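Local coordinates for flavoredoxin (Methanosarcina acetivorans, PDB 3BNK), which binds flavin mononucleotide as its cofactor and probably serves in electron transport in this methanogenic archaeon, at the interface of chains A and B. Numbering follows the deposited sequence. Chains: chain A/B, Flavoredoxin.

Contact 1: the interface of chains A and B. Residues chain A 103, 140-141; chain B 4, 6.
An intermolecular beta bridge joins the short N-terminal strand 5-7 of chain B to strand 130-142 of chain A. A:Tyr141 and B:Lys6 are the bridge partners, and the two strands run antiparallel. Beside the bridge, the side chain of B:Lys6 lies alongside that of A:Tyr141 and points the same way. Its methylene carbons run over one face of the phenol ring, on the CE2 to OH side. CG of B:Lys6 is 3.9 Å from ring carbon CE2 of A:Tyr141. Further out, CE of B:Lys6 comes to 3.4 Å from the phenol oxygen OH of A:Tyr141. The chain bends at chi2 (-149°), and beyond that it runs extended past the ring. The ammonium group thus reaches A:Glu103. There NZ of B:Lys6 donates a hydrogen bond, also a salt bridge, to carboxylate oxygen OE2 of A:Glu103 at 2.8 Å. The nitrogen meets OE2 on its anti side, 21° out of the carboxylate plane. A:Glu103 is extended beyond CG, and this carries its carboxylate out from the loop to the lysine. Replacing B:Lys6 by an alanine would probably leave the A:Glu103 carboxylate without this cationic mate and strip the aliphatic cover from the outer part of the A:Tyr141 ring. At the CD2 edge of the ring, CB of B:Lys4 is 4.1 Å from CD2 of A:Tyr141, and the two side chains cross at about a right angle. The backbone of A:Ala140 borders the bridge, with its O 3.4 Å from CA of B:Lys6. In the fold, the contact lies where the N-terminal segment of one subunit reaches over to the last part of strand 130-142 of the other, next to the loop that carries A:Glu103.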
# COMPACT_ATOMS: atom_id res chain seq x y z
N GLU A 103 -8.81 0.35 -23.65
CA GLU A 103 -10.25 0.50 -23.91
C GLU A 103 -10.79 1.91 -23.65
O GLU A 103 -11.59 2.43 -24.44
CB GLU A 103 -11.06 -0.47 -23.04
CG GLU A 103 -10.77 -1.94 -23.23
CD GLU A 103 -11.32 -2.81 -22.10
OE1 GLU A 103 -12.37 -2.45 -21.50
OE2 GLU A 103 -10.71 -3.87 -21.81
N ALA A 140 -6.27 -5.14 -17.26
CA ALA A 140 -4.94 -5.35 -16.68
C ALA A 140 -4.05 -6.01 -17.72
O ALA A 140 -4.49 -6.95 -18.41
CB ALA A 140 -5.03 -6.21 -15.41
N TYR A 141 -2.82 -5.49 -17.85
CA TYR A 141 -1.87 -5.87 -18.91
C TYR A 141 -0.54 -6.32 -18.33
O TYR A 141 0.02 -5.66 -17.45
CB TYR A 141 -1.58 -4.70 -19.85
CG TYR A 141 -2.79 -4.20 -20.61
CD1 TYR A 141 -3.69 -3.32 -20.03
CD2 TYR A 141 -3.03 -4.64 -21.92
CE1 TYR A 141 -4.81 -2.89 -20.72
CE2 TYR A 141 -4.13 -4.20 -22.62
CZ TYR A 141 -5.01 -3.33 -22.01
OH TYR A 141 -6.11 -2.90 -22.72
N LYS B 4 1.81 -7.20 -25.18
CA LYS B 4 1.03 -7.08 -23.97
C LYS B 4 -0.11 -8.09 -23.92
O LYS B 4 -0.84 -8.27 -24.89
CB LYS B 4 0.51 -5.65 -23.81
CG LYS B 4 1.61 -4.63 -23.49
CD LYS B 4 2.13 -4.80 -22.07
CE LYS B 4 3.24 -3.81 -21.76
NZ LYS B 4 3.72 -3.95 -20.35
N LYS B 6 -3.59 -9.40 -21.94
CA LYS B 6 -4.67 -9.07 -21.00
C LYS B 6 -4.82 -10.17 -19.95
O LYS B 6 -4.93 -11.35 -20.28
CB LYS B 6 -6.01 -8.82 -21.72
CG LYS B 6 -6.08 -7.54 -22.51
CD LYS B 6 -7.52 -7.00 -22.53
CE LYS B 6 -7.67 -5.81 -23.47
NZ LYS B 6 -9.08 -5.32 -23.59

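Contact 2: the interface of chains A and B. Residues chain A 154-155, 172-173, 175; chain B 169-170.
B:Trp170 inserts its indole between helix 154-157 and strand 168-178 of chain A. It is the centre of a largely apolar patch of the subunit interface. Among the apolar contacts, CG2 of A:Ile154 sits over one indole face, toward the rim, 3.6 Å from CZ2 of B:Trp170. With CG1 anti to the backbone N (chi1 -167°), CG2 lies between the backbone N and the carbonyl carbon, and this methyl is turned to the ring. The methylenes of A:Lys155 pass over the same face as A:Ile154, at the CZ3 rim, with CG 3.9 Å from CZ3 of B:Trp170. Nearer the backbone, methyl CG1 of A:Val172 packs 3.8 Å from CB of B:Trp170.

The aromatic contact is on the opposite indole face. CD1 of A:Tyr175 stands over it, toward the rim. The phenol ring and the six-membered indole ring meet edge-to-face, their planes 84° apart. The backbone of A:Tyr175 also comes close, with CA 3.5 Å from CE3 of B:Trp170.

Backbone pairing adds to the packing. A:Tyr175 and B:Trp170 form an antiparallel beta bridge, so the same strand of each subunit takes part.

Polar bonds within chain A fix the lysine over the ring. Bent at chi2 and chi3, A:Lys155 turns its ammonium back to strand 168-178. NZ of A:Lys155 donates to O of A:Val172 at 3.1 Å, from above that carbonyl plane. It also donates to O of A:Gly173 at 2.7 Å, tilted from the plane of the A:Gly173 carbonyl.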
# COMPACT_ATOMS: atom_id res chain seq x y z
N ILE A 154 5.95 -12.08 -8.72
CA ILE A 154 6.72 -10.93 -8.23
C ILE A 154 8.25 -11.01 -8.50
O ILE A 154 8.89 -10.00 -8.86
CB ILE A 154 6.37 -10.59 -6.74
CG1 ILE A 154 6.93 -9.22 -6.34
CG2 ILE A 154 6.87 -11.68 -5.77
CD1 ILE A 154 6.32 -8.67 -5.03
N LYS A 155 8.83 -12.19 -8.37
CA LYS A 155 10.25 -12.37 -8.74
C LYS A 155 10.54 -12.11 -10.23
O LYS A 155 11.55 -11.50 -10.56
CB LYS A 155 10.77 -13.74 -8.29
CG LYS A 155 10.71 -13.98 -6.79
CD LYS A 155 12.03 -13.56 -6.12
CE LYS A 155 11.84 -12.40 -5.20
NZ LYS A 155 13.18 -11.91 -4.72
N VAL A 172 12.62 -6.82 -3.68
CA VAL A 172 12.03 -7.90 -2.89
C VAL A 172 13.10 -8.95 -2.53
O VAL A 172 14.01 -9.24 -3.31
CB VAL A 172 10.81 -8.54 -3.63
CG1 VAL A 172 10.23 -9.70 -2.83
CG2 VAL A 172 9.73 -7.46 -3.91
N GLY A 173 12.97 -9.50 -1.32
CA GLY A 173 13.91 -10.48 -0.80
C GLY A 173 13.42 -11.89 -1.00
O GLY A 173 12.87 -12.23 -2.05
N TYR A 175 11.58 -15.65 -0.27
CA TYR A 175 10.36 -16.30 0.19
C TYR A 175 10.41 -16.57 1.69
O TYR A 175 11.43 -17.01 2.22
CB TYR A 175 10.13 -17.58 -0.61
CG TYR A 175 8.83 -18.30 -0.34
CD1 TYR A 175 7.65 -17.93 -0.99
CD2 TYR A 175 8.79 -19.40 0.54
CE1 TYR A 175 6.46 -18.62 -0.77
CE2 TYR A 175 7.60 -20.09 0.76
CZ TYR A 175 6.44 -19.70 0.11
OH TYR A 175 5.27 -20.38 0.33
N TYR B 169 4.60 -15.00 1.43
CA TYR B 169 5.27 -13.98 2.22
C TYR B 169 6.68 -13.85 1.71
O TYR B 169 7.25 -14.81 1.15
CB TYR B 169 5.30 -14.37 3.70
CG TYR B 169 3.98 -14.26 4.44
CD1 TYR B 169 3.38 -15.39 4.98
CD2 TYR B 169 3.35 -13.02 4.63
CE1 TYR B 169 2.19 -15.32 5.69
CE2 TYR B 169 2.15 -12.92 5.35
CZ TYR B 169 1.58 -14.08 5.88
OH TYR B 169 0.39 -14.04 6.58
N TRP B 170 7.23 -12.64 1.88
CA TRP B 170 8.58 -12.28 1.46
C TRP B 170 9.16 -11.34 2.52
O TRP B 170 8.42 -10.71 3.29
CB TRP B 170 8.59 -11.57 0.08
CG TRP B 170 7.73 -12.26 -0.93
CD1 TRP B 170 6.38 -12.08 -1.13
CD2 TRP B 170 8.14 -13.25 -1.87
NE1 TRP B 170 5.94 -12.91 -2.13
CE2 TRP B 170 7.00 -13.64 -2.61
CE3 TRP B 170 9.37 -13.86 -2.18
CZ2 TRP B 170 7.04 -14.60 -3.62
CZ3 TRP B 170 9.41 -14.82 -3.19
CH2 TRP B 170 8.25 -15.18 -3.89

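The C-alpha centres of contact 1 and contact 2 are about 24 Å apart. The two contacts share no residue. Contact 1 is the more peripheral, where a short terminal strand and a charged pair hold one subunit to the other. Contact 2 lies nearer the middle of the deposited two-chain assembly and pairs strand 168-178 with its own counterpart. Two-fold symmetry gives each contact a twin with the chains exchanged. Each subunit therefore both lends and receives a terminal strand and a tryptophan. Reciprocal contacts at separate points would be consistent with a dimer, although the structure alone does not show its state in solution.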